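Local coordinates for protein nitrite oxidoreductase subunit A (Kuenenia stuttgartiensis, PDB 7B04) that binds an iron/sulfur cluster (SF4), a molybdenum atom and two MD1 ligands as a member of the molybdopterin oxidoreductase family, at residues Gln91-Gln96 / Asn109-Met114; Ile136-Lys141 / Gly165-Leu170; Gln829-Glu834 / Gly841-Val846. All coordinates share one frame; numbering follows the deposited sequence.

How the interactions relate
The three contacts follow one another along the chain, each closing before the next opens, and none touches another. Interaction 1 lies at the iron/sulfur cluster: the side chain of Met114 is about 3 Å from SF4 and about 10 Å from a bound MD1. Interaction 2 joins an edge strand of a mixed sheet to its neighbour, with the Leu169 side chain about 14 Å from MD1. Interaction 3 brackets helix 835-840 and is a packing contact. The centres of interactions 1 and 2 are about 46 Å apart. Those of interactions 1 and 3 are about 44 Å apart. Interactions 2 and 3 lie on opposite sides of the chain's centre, their own centres about 52 Å apart.

Interaction 1: Gln91-Gln96 / Asn109-Met114; sequences QNYDHQ and NWNPRM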
loop_
_atom_site.group_PDB
_atom_site.type_symbol
_atom_site.label_atom_id
_atom_site.label_comp_id
_atom_site.label_asym_id
_atom_site.label_seq_id
_atom_site.Cartn_x
_atom_site.Cartn_y
_atom_site.Cartn_z
ATOM N N GLN B 91 -8.096 -5.390 12.663
ATOM C CA GLN B 91 -8.375 -4.136 13.341
ATOM C C GLN B 91 -8.977 -4.407 14.711
ATOM O O GLN B 91 -9.617 -5.436 14.944
ATOM C CB GLN B 91 -9.338 -3.273 12.530
ATOM C CG GLN B 91 -8.767 -2.721 11.243
ATOM C CD GLN B 91 -8.922 -3.681 10.087
ATOM O OE1 GLN B 91 -9.376 -4.812 10.261
ATOM N NE2 GLN B 91 -8.569 -3.228 8.891
ATOM N N ASN B 92 -8.750 -3.477 15.631
ATOM C CA ASN B 92 -9.252 -3.654 16.983
ATOM C C ASN B 92 -10.716 -3.262 17.115
ATOM O O ASN B 92 -11.395 -3.764 18.017
ATOM C CB ASN B 92 -8.410 -2.840 17.967
ATOM C CG ASN B 92 -8.357 -3.468 19.344
ATOM O OD1 ASN B 92 -8.819 -4.591 19.544
ATOM N ND2 ASN B 92 -7.790 -2.745 20.303
ATOM N N TYR B 93 -11.220 -2.406 16.225
ATOM C CA TYR B 93 -12.577 -1.867 16.318
ATOM C C TYR B 93 -12.802 -1.284 17.715
ATOM O O TYR B 93 -13.670 -1.711 18.477
ATOM C CB TYR B 93 -13.619 -2.933 15.969
ATOM C CG TYR B 93 -13.766 -3.178 14.481
ATOM C CD1 TYR B 93 -14.699 -2.474 13.728
ATOM C CD2 TYR B 93 -12.969 -4.111 13.828
ATOM C CE1 TYR B 93 -14.834 -2.693 12.368
ATOM C CE2 TYR B 93 -13.098 -4.336 12.468
ATOM C CZ TYR B 93 -14.032 -3.625 11.745
ATOM O OH TYR B 93 -14.166 -3.842 10.392
ATOM N N ASP B 94 -11.965 -0.296 18.039
ATOM C CA ASP B 94 -11.853 0.230 19.391
ATOM C C ASP B 94 -12.040 1.735 19.519
ATOM O O ASP B 94 -11.957 2.254 20.637
ATOM C CB ASP B 94 -10.474 -0.125 19.956
ATOM C CG ASP B 94 -9.350 0.329 19.039
ATOM O OD1 ASP B 94 -9.646 0.749 17.898
ATOM O OD2 ASP B 94 -8.175 0.265 19.452
ATOM N N HIS B 95 -12.290 2.450 18.422
ATOM C CA HIS B 95 -12.274 3.908 18.480
ATOM C C HIS B 95 -13.409 4.464 19.328
ATOM O O HIS B 95 -13.253 5.529 19.937
ATOM C CB HIS B 95 -12.307 4.480 17.069
ATOM C CG HIS B 95 -11.099 4.124 16.261
ATOM N ND1 HIS B 95 -11.041 3.000 15.466
ATOM C CD2 HIS B 95 -9.895 4.731 16.143
ATOM C CE1 HIS B 95 -9.858 2.936 14.884
ATOM N NE2 HIS B 95 -9.142 3.973 15.281
ATOM N N GLN B 96 -14.557 3.781 19.357
ATOM C CA GLN B 96 -15.639 4.166 20.258
ATOM C C GLN B 96 -15.152 4.336 21.692
ATOM O O GLN B 96 -15.669 5.183 22.430
ATOM C CB GLN B 96 -16.761 3.129 20.202
ATOM C CG GLN B 96 -16.370 1.735 20.669
ATOM C CD GLN B 96 -15.810 0.877 19.552
ATOM O OE1 GLN B 96 -15.404 1.382 18.504
ATOM N NE2 GLN B 96 -15.786 -0.431 19.771
ATOM N N ASN B 109 -17.113 6.115 14.133
ATOM C CA ASN B 109 -16.904 6.499 12.743
ATOM C C ASN B 109 -15.434 6.500 12.357
ATOM O O ASN B 109 -15.118 6.670 11.175
ATOM C CB ASN B 109 -17.497 7.880 12.476
ATOM C CG ASN B 109 -19.010 7.906 12.581
ATOM O OD1 ASN B 109 -19.678 6.893 12.371
ATOM N ND2 ASN B 109 -19.559 9.068 12.906
ATOM N N TRP B 110 -14.556 6.232 13.308
ATOM C CA TRP B 110 -13.097 6.250 13.054
ATOM C C TRP B 110 -12.632 4.870 12.595
ATOM O O TRP B 110 -11.546 4.760 12.098
ATOM C CB TRP B 110 -12.391 6.649 14.352
ATOM C CG TRP B 110 -12.147 8.107 14.582
ATOM C CD1 TRP B 110 -12.912 8.947 15.319
ATOM C CD2 TRP B 110 -11.021 8.890 14.155
ATOM N NE1 TRP B 110 -12.368 10.195 15.352
ATOM C CE2 TRP B 110 -11.210 10.190 14.643
ATOM C CE3 TRP B 110 -9.882 8.626 13.398
ATOM C CZ2 TRP B 110 -10.316 11.217 14.394
ATOM C CZ3 TRP B 110 -9.010 9.646 13.131
ATOM C CH2 TRP B 110 -9.222 10.922 13.629
ATOM N N ASN B 111 -13.499 3.875 12.720
ATOM C CA ASN B 111 -13.242 2.443 12.437
ATOM C C ASN B 111 -13.144 2.194 10.934
ATOM O O ASN B 111 -13.661 2.998 10.192
ATOM C CB ASN B 111 -14.371 1.589 13.009
ATOM C CG ASN B 111 -14.312 1.386 14.501
ATOM O OD1 ASN B 111 -13.431 1.874 15.161
ATOM N ND2 ASN B 111 -15.253 0.666 15.051
ATOM N N PRO B 112 -12.630 1.043 10.452
ATOM C CA PRO B 112 -11.611 0.218 11.105
ATOM C C PRO B 112 -10.202 0.821 11.107
ATOM O O PRO B 112 -9.486 0.631 12.010
ATOM C CB PRO B 112 -11.722 -1.092 10.345
ATOM C CG PRO B 112 -12.057 -0.668 8.976
ATOM C CD PRO B 112 -12.970 0.506 9.162
ATOM N N ARG B 113 -9.859 1.475 10.014
ATOM C CA ARG B 113 -8.605 2.241 9.880
ATOM C C ARG B 113 -7.315 1.419 9.999
ATOM O O ARG B 113 -6.701 1.444 11.029
ATOM C CB ARG B 113 -8.767 3.492 10.743
ATOM C CG ARG B 113 -7.516 4.039 11.385
ATOM C CD ARG B 113 -8.055 5.080 12.291
ATOM N NE ARG B 113 -7.180 4.986 13.404
ATOM C CZ ARG B 113 -6.074 5.652 13.463
ATOM N NH1 ARG B 113 -5.290 5.545 14.513
ATOM N NH2 ARG B 113 -5.775 6.456 12.472
ATOM N N MET B 114 -6.953 0.685 8.956
ATOM C CA MET B 114 -5.684 -0.027 8.908
ATOM C C MET B 114 -5.233 -0.042 7.450
ATOM O O MET B 114 -6.009 0.274 6.547
ATOM C CB MET B 114 -5.838 -1.449 9.468
ATOM C CG MET B 114 -4.663 -1.960 10.249
ATOM S SD MET B 114 -5.007 -3.409 11.266
ATOM C CE MET B 114 -3.528 -4.374 10.932
#
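Tyr93 and His95 meet Pro112 and Trp110 where two segments without long regular structure run nearly antiparallel: their end-to-end directions differ by 168°, and the CA atoms of Tyr93 and Pro112 are 5.7 Å apart. His95 carries the polar part of the contact, using both ring nitrogens. Its ND1 donates to Asn111 OD1 over 2.7 Å, close to both the imidazole plane and the carbonyl plane of the amide. On the other ring nitrogen, NE2 accepts from Arg113 NE at 2.9 Å, the guanidinium being turned 77° from the imidazole. Two bonds at separate ring atoms fix the rotation of the ring and are consistent with a proton on ND1. With His95 CG anti to the carbonyl carbon (chi1 -64°), the ring root lies 3.4 Å from Trp110 CB, while the indole is slid aside and barely overlaps the imidazole. A further partner of Arg113 is Glu316, in a salt bridge at NH2.

Pro112, which follows a cis peptide bond, carries the van der Waals part. Its CB packs 3.7 Å from Tyr93 CZ and 3.5 Å from the aliphatic CG of Gln91, whose chain lies alongside. The Tyr93 hydroxyl is hydrogen-bonded to Ser260 O of the subunit B chain, and Gln91 OE1 to Tyr119. Gln91 NE2 reaches Met114 CB at 3.3 Å. Through Met114, which precedes Cys115 of the same pocket, the contact reaches the iron/sulfur cluster site.

Interaction 2: Ile136-Lys141 / Gly165-Leu170; sequences IRKGWK and GNDELL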
loop_
_atom_site.group_PDB
_atom_site.type_symbol
_atom_site.label_atom_id
_atom_site.label_comp_id
_atom_site.label_asym_id
_atom_site.label_seq_id
_atom_site.Cartn_x
_atom_site.Cartn_y
_atom_site.Cartn_z
ATOM N N ILE B 136 29.258 -5.764 12.259
ATOM C CA ILE B 136 30.347 -4.811 12.098
ATOM C C ILE B 136 31.055 -5.135 10.788
ATOM O O ILE B 136 31.247 -6.308 10.450
ATOM C CB ILE B 136 31.329 -4.847 13.291
ATOM C CG1 ILE B 136 32.432 -3.801 13.116
ATOM C CG2 ILE B 136 31.920 -6.239 13.475
ATOM C CD1 ILE B 136 33.310 -3.629 14.338
ATOM N N ARG B 137 31.425 -4.099 10.044
ATOM C CA ARG B 137 32.064 -4.298 8.752
ATOM C C ARG B 137 33.523 -4.688 8.943
ATOM O O ARG B 137 34.215 -4.157 9.818
ATOM C CB ARG B 137 31.957 -3.038 7.896
ATOM C CG ARG B 137 32.389 -3.242 6.454
ATOM C CD ARG B 137 32.164 -1.985 5.643
ATOM N NE ARG B 137 32.888 -0.859 6.217
ATOM C CZ ARG B 137 34.180 -0.620 6.021
ATOM N NH1 ARG B 137 34.905 -1.424 5.253
ATOM N NH2 ARG B 137 34.746 0.428 6.594
ATOM N N LYS B 138 33.986 -5.627 8.114
ATOM C CA LYS B 138 35.332 -6.167 8.275
ATOM C C LYS B 138 36.392 -5.082 8.121
ATOM O O LYS B 138 37.331 -4.999 8.921
ATOM C CB LYS B 138 35.570 -7.295 7.270
ATOM C CG LYS B 138 36.918 -7.982 7.428
ATOM C CD LYS B 138 37.132 -9.052 6.369
ATOM C CE LYS B 138 38.415 -9.827 6.626
ATOM N NZ LYS B 138 39.622 -8.961 6.509
ATOM N N GLY B 139 36.255 -4.232 7.105
ATOM C CA GLY B 139 37.256 -3.199 6.894
ATOM C C GLY B 139 37.218 -2.058 7.887
ATOM O O GLY B 139 38.095 -1.191 7.834
ATOM N N TRP B 140 36.263 -2.054 8.814
ATOM C CA TRP B 140 36.266 -1.076 9.893
ATOM C C TRP B 140 36.802 -1.674 11.180
ATOM O O TRP B 140 37.557 -1.015 11.903
ATOM C CB TRP B 140 34.860 -0.522 10.137
ATOM C CG TRP B 140 34.862 0.730 10.967
ATOM C CD1 TRP B 140 34.845 2.016 10.512
ATOM C CD2 TRP B 140 34.907 0.812 12.398
ATOM N NE1 TRP B 140 34.864 2.893 11.570
ATOM C CE2 TRP B 140 34.903 2.179 12.739
ATOM C CE3 TRP B 140 34.943 -0.138 13.425
ATOM C CZ2 TRP B 140 34.935 2.620 14.061
ATOM C CZ3 TRP B 140 34.979 0.302 14.735
ATOM C CH2 TRP B 140 34.972 1.668 15.042
ATOM N N LYS B 141 36.419 -2.917 11.475
ATOM C CA LYS B 141 37.034 -3.639 12.580
ATOM C C LYS B 141 38.530 -3.796 12.339
ATOM O O LYS B 141 39.332 -3.721 13.277
ATOM C CB LYS B 141 36.355 -4.998 12.742
ATOM C CG LYS B 141 36.903 -5.869 13.851
ATOM C CD LYS B 141 36.118 -7.169 13.925
ATOM C CE LYS B 141 36.453 -7.955 15.178
ATOM N NZ LYS B 141 37.882 -8.366 15.210
ATOM N N GLY B 165 30.659 -1.549 -0.431
ATOM C CA GLY B 165 29.633 -2.462 -0.890
ATOM C C GLY B 165 30.179 -3.801 -1.335
ATOM O O GLY B 165 29.413 -4.722 -1.633
ATOM N N ASN B 166 31.504 -3.919 -1.387
ATOM C CA ASN B 166 32.168 -5.179 -1.684
ATOM C C ASN B 166 32.938 -5.717 -0.486
ATOM O O ASN B 166 33.716 -6.667 -0.632
ATOM C CB ASN B 166 33.096 -5.021 -2.889
ATOM C CG ASN B 166 32.337 -4.748 -4.172
ATOM O OD1 ASN B 166 32.454 -3.673 -4.759
ATOM N ND2 ASN B 166 31.545 -5.720 -4.609
ATOM N N ASP B 167 32.738 -5.136 0.694
ATOM C CA ASP B 167 33.313 -5.655 1.922
ATOM C C ASP B 167 32.310 -6.611 2.563
ATOM O O ASP B 167 31.250 -6.897 2.005
ATOM C CB ASP B 167 33.690 -4.503 2.854
ATOM C CG ASP B 167 34.689 -4.910 3.919
ATOM O OD1 ASP B 167 35.069 -6.098 3.963
ATOM O OD2 ASP B 167 35.099 -4.035 4.708
ATOM N N GLU B 168 32.634 -7.113 3.749
ATOM C CA GLU B 168 31.812 -8.118 4.406
ATOM C C GLU B 168 31.335 -7.613 5.760
ATOM O O GLU B 168 32.096 -6.991 6.506
ATOM C CB GLU B 168 32.583 -9.430 4.581
ATOM C CG GLU B 168 31.736 -10.576 5.104
ATOM C CD GLU B 168 32.510 -11.872 5.208
ATOM O OE1 GLU B 168 33.721 -11.866 4.904
ATOM O OE2 GLU B 168 31.908 -12.896 5.595
ATOM N N LEU B 169 30.070 -7.887 6.067
ATOM C CA LEU B 169 29.497 -7.573 7.369
ATOM C C LEU B 169 29.592 -8.813 8.251
ATOM O O LEU B 169 28.976 -9.842 7.954
ATOM C CB LEU B 169 28.048 -7.113 7.226
ATOM C CG LEU B 169 27.863 -5.775 6.510
ATOM C CD1 LEU B 169 26.395 -5.516 6.227
ATOM C CD2 LEU B 169 28.464 -4.640 7.326
ATOM N N LEU B 170 30.360 -8.710 9.328
ATOM C CA LEU B 170 30.645 -9.825 10.219
ATOM C C LEU B 170 29.762 -9.769 11.459
ATOM O O LEU B 170 29.276 -8.709 11.861
ATOM C CB LEU B 170 32.121 -9.818 10.624
ATOM C CG LEU B 170 33.111 -9.882 9.460
ATOM C CD1 LEU B 170 34.540 -9.721 9.958
ATOM C CD2 LEU B 170 32.948 -11.186 8.691
#
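Arg137 NH1 and Gly139 N converge on one carboxylate oxygen, Asp167 OD2. This oxygen accepts from the backbone Gly139 N at 2.7 Å through its syn lone pair, and Arg137 NH1 stands at the same distance of 2.7 Å from OD2 in a salt bridge whose hydrogen bond is weak. The guanidinium meets OD2 near its own plane, with the carboxylate turned 63° against it. Asp167 CG lies anti to its backbone N (chi1 -161°), on the side of the start of helix 138-145; the bond from Gly139 N is the separate evidence that the carboxylate itself reaches that end. Arg137 is at the N-cap position there, so the helix dipole would be expected to favour a negative charge on the carboxylate.

Around this group the backbones are tied together. Lys138 N donates to Glu168 O at 2.8 Å. Just before it, Ile136 and Leu170 form an antiparallel hydrogen-bonded pair, with Ile136 N to Leu170 O at 3.0 Å and Leu170 N to Ile136 O at 2.8 Å. Arg137 and Leu169 make the adjoining non-hydrogen-bonded pair; on their face of the sheet Leu169 CD2 touches Arg137 CB at 3.9 Å. On the face of Ile136 and Leu170, the CD1 branch of Leu170 crosses the stem of Lys138 at CB, 3.8 Å away.

Further out, Asp692 OD1 forms a salt bridge with Arg137 NE and its backbone is hydrogen-bonded to that of Arg137, consistent with holding the arginine in place. Tyr159 O also accepts from Arg137 NH1. Strand 169-171 is outermost in the mixed sheet within this chain, and strand 135-137 lies between it and strand 693-696. The contact is thus an antiparallel edge-strand pairing that passes directly into helix 138-145, where Asp167 OD2 receives Gly139 N.

Interaction 3: Gln829-Glu834 / Gly841-Val846; sequences QAYNDE and GENFIV
Tyr831 and Phe844 form a T-shaped (edge-to-face) stack between the loops that precede and follow helix 835-840, a short helix whose N-cap position is held by Glu834 and whose C-terminal end is closed by a Schellman motif at Gly841. The loops on either side of the helix in sequence, 829-834 and 841-846, meet here. The ring centroids are 4.6 Å apart and the planes 69° to each other, with the CE1 corner of Tyr831 over the centre of the Phe844 face. Tyr831 CG is anti to its backbone N (chi1 -162°), which sets the root of the ring on the side from which its edge meets Phe844.

Asn843 lies alongside the tyrosine, pointing the same way. Its CG occupies the crowded position between the backbone N and the carbonyl carbon (chi1 53°), and OD1 accepts from Phe844 N at 2.6 Å, which holds the amide against its own backbone. Although Asn843 ND2 comes within 3.1 Å of Tyr831 OH, the angle is too poor for a hydrogen bond; Leu392 O is the partner of the hydroxyl and Tyr867 O that of the amide nitrogen.

One backbone bond joins the loops, from Asn832 N to Asn843 O at 3.1 Å. The same carbonyl oxygen also accepts from Arg540 NH2 of helix 535-541. At the end of the contact beyond the stack, Ile845 CG1 meets Ala830 O at 3.4 Å, and the Ile845 CD1 methyl rests 4.1 Å from Ala830 CB.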
loop_
_atom_site.group_PDB
_atom_site.type_symbol
_atom_site.label_atom_id
_atom_site.label_comp_id
_atom_site.label_asym_id
_atom_site.label_seq_id
_atom_site.Cartn_x
_atom_site.Cartn_y
_atom_site.Cartn_z
ATOM N N GLN B 829 -0.043 36.357 6.605
ATOM C CA GLN B 829 0.721 37.285 5.746
ATOM C C GLN B 829 0.774 36.845 4.285
ATOM O O GLN B 829 1.106 35.717 4.015
ATOM C CB GLN B 829 2.124 37.468 6.317
ATOM C CG GLN B 829 2.149 37.632 7.820
ATOM C CD GLN B 829 3.256 38.533 8.302
ATOM O OE1 GLN B 829 3.184 39.127 9.364
ATOM N NE2 GLN B 829 4.297 38.649 7.515
ATOM N N ALA B 830 0.428 37.762 3.391
ATOM C CA ALA B 830 0.540 37.573 1.932
ATOM C C ALA B 830 1.798 38.276 1.433
ATOM O O ALA B 830 2.008 38.268 0.236
ATOM C CB ALA B 830 -0.701 38.074 1.264
ATOM N N TYR B 831 2.530 38.927 2.334
ATOM C CA TYR B 831 3.726 39.740 2.015
ATOM C C TYR B 831 4.803 39.500 3.070
ATOM O O TYR B 831 4.442 39.303 4.214
ATOM C CB TYR B 831 3.352 41.221 2.044
ATOM C CG TYR B 831 4.344 42.102 1.339
ATOM C CD1 TYR B 831 4.470 42.057 -0.033
ATOM C CD2 TYR B 831 5.178 42.946 2.038
ATOM C CE1 TYR B 831 5.393 42.835 -0.699
ATOM C CE2 TYR B 831 6.111 43.724 1.385
ATOM C CZ TYR B 831 6.214 43.672 0.014
ATOM O OH TYR B 831 7.135 44.409 -0.647
ATOM N N ASN B 832 6.078 39.502 2.679
ATOM C CA ASN B 832 7.196 39.322 3.643
ATOM C C ASN B 832 8.225 40.435 3.394
ATOM O O ASN B 832 8.764 40.472 2.305
ATOM C CB ASN B 832 7.728 37.886 3.616
ATOM C CG ASN B 832 6.833 36.878 4.308
ATOM O OD1 ASN B 832 5.967 36.276 3.701
ATOM N ND2 ASN B 832 7.044 36.663 5.585
ATOM N N ASP B 833 8.522 41.269 4.398
ATOM C CA ASP B 833 9.397 42.415 4.176
ATOM C C ASP B 833 10.823 42.181 4.661
ATOM O O ASP B 833 11.624 43.119 4.650
ATOM C CB ASP B 833 8.818 43.673 4.835
ATOM C CG ASP B 833 8.678 43.542 6.341
ATOM O OD1 ASP B 833 8.917 42.439 6.877
ATOM O OD2 ASP B 833 8.325 44.550 6.989
ATOM N N GLU B 834 11.155 40.967 5.091
ATOM C CA GLU B 834 12.497 40.693 5.592
ATOM C C GLU B 834 13.535 40.983 4.506
ATOM O O GLU B 834 13.277 40.739 3.321
ATOM C CB GLU B 834 12.607 39.241 6.063
ATOM C CG GLU B 834 11.906 38.971 7.391
ATOM C CD GLU B 834 10.417 38.718 7.230
ATOM O OE1 GLU B 834 9.944 38.646 6.077
ATOM O OE2 GLU B 834 9.719 38.591 8.260
ATOM N N GLY B 841 13.628 38.713 -4.372
ATOM C CA GLY B 841 12.541 39.009 -5.280
ATOM C C GLY B 841 11.257 38.286 -4.968
ATOM O O GLY B 841 10.399 38.163 -5.849
ATOM N N GLU B 842 11.095 37.806 -3.738
ATOM C CA GLU B 842 9.941 37.012 -3.341
ATOM C C GLU B 842 9.183 37.667 -2.191
ATOM O O GLU B 842 8.513 36.984 -1.416
ATOM C CB GLU B 842 10.383 35.600 -2.963
ATOM C CG GLU B 842 10.199 34.557 -4.056
ATOM C CD GLU B 842 11.130 33.371 -3.882
ATOM O OE1 GLU B 842 12.363 33.576 -3.900
ATOM O OE2 GLU B 842 10.635 32.239 -3.706
ATOM N N ASN B 843 9.295 38.993 -2.059
ATOM C CA ASN B 843 8.490 39.701 -1.069
ATOM C C ASN B 843 7.002 39.523 -1.344
ATOM O O ASN B 843 6.208 39.337 -0.414
ATOM C CB ASN B 843 8.866 41.184 -1.041
ATOM C CG ASN B 843 8.803 41.833 -2.410
ATOM O OD1 ASN B 843 8.407 41.206 -3.392
ATOM N ND2 ASN B 843 9.194 43.099 -2.480
ATOM N N PHE B 844 6.609 39.575 -2.610
ATOM C CA PHE B 844 5.254 39.251 -3.023
ATOM C C PHE B 844 5.132 37.756 -3.293
ATOM O O PHE B 844 6.116 37.067 -3.572
ATOM C CB PHE B 844 4.868 40.025 -4.284
ATOM C CG PHE B 844 4.556 41.470 -4.042
ATOM C CD1 PHE B 844 3.304 41.854 -3.593
ATOM C CD2 PHE B 844 5.509 42.446 -4.275
ATOM C CE1 PHE B 844 3.010 43.184 -3.375
ATOM C CE2 PHE B 844 5.222 43.778 -4.058
ATOM C CZ PHE B 844 3.971 44.147 -3.608
ATOM N N ILE B 845 3.900 37.257 -3.210
ATOM C CA ILE B 845 3.611 35.885 -3.615
ATOM C C ILE B 845 3.596 35.879 -5.142
ATOM O O ILE B 845 2.613 36.273 -5.771
ATOM C CB ILE B 845 2.296 35.372 -3.024
ATOM C CG1 ILE B 845 2.394 35.320 -1.498
ATOM C CG2 ILE B 845 1.964 33.996 -3.578
ATOM C CD1 ILE B 845 1.074 35.074 -0.806
ATOM N N VAL B 846 4.699 35.441 -5.738
ATOM C CA VAL B 846 4.893 35.477 -7.179
ATOM C C VAL B 846 5.124 34.056 -7.674
ATOM O O VAL B 846 5.575 33.184 -6.925
ATOM C CB VAL B 846 6.072 36.404 -7.558
ATOM C CG1 VAL B 846 7.397 35.809 -7.094
ATOM C CG2 VAL B 846 6.091 36.698 -9.055
#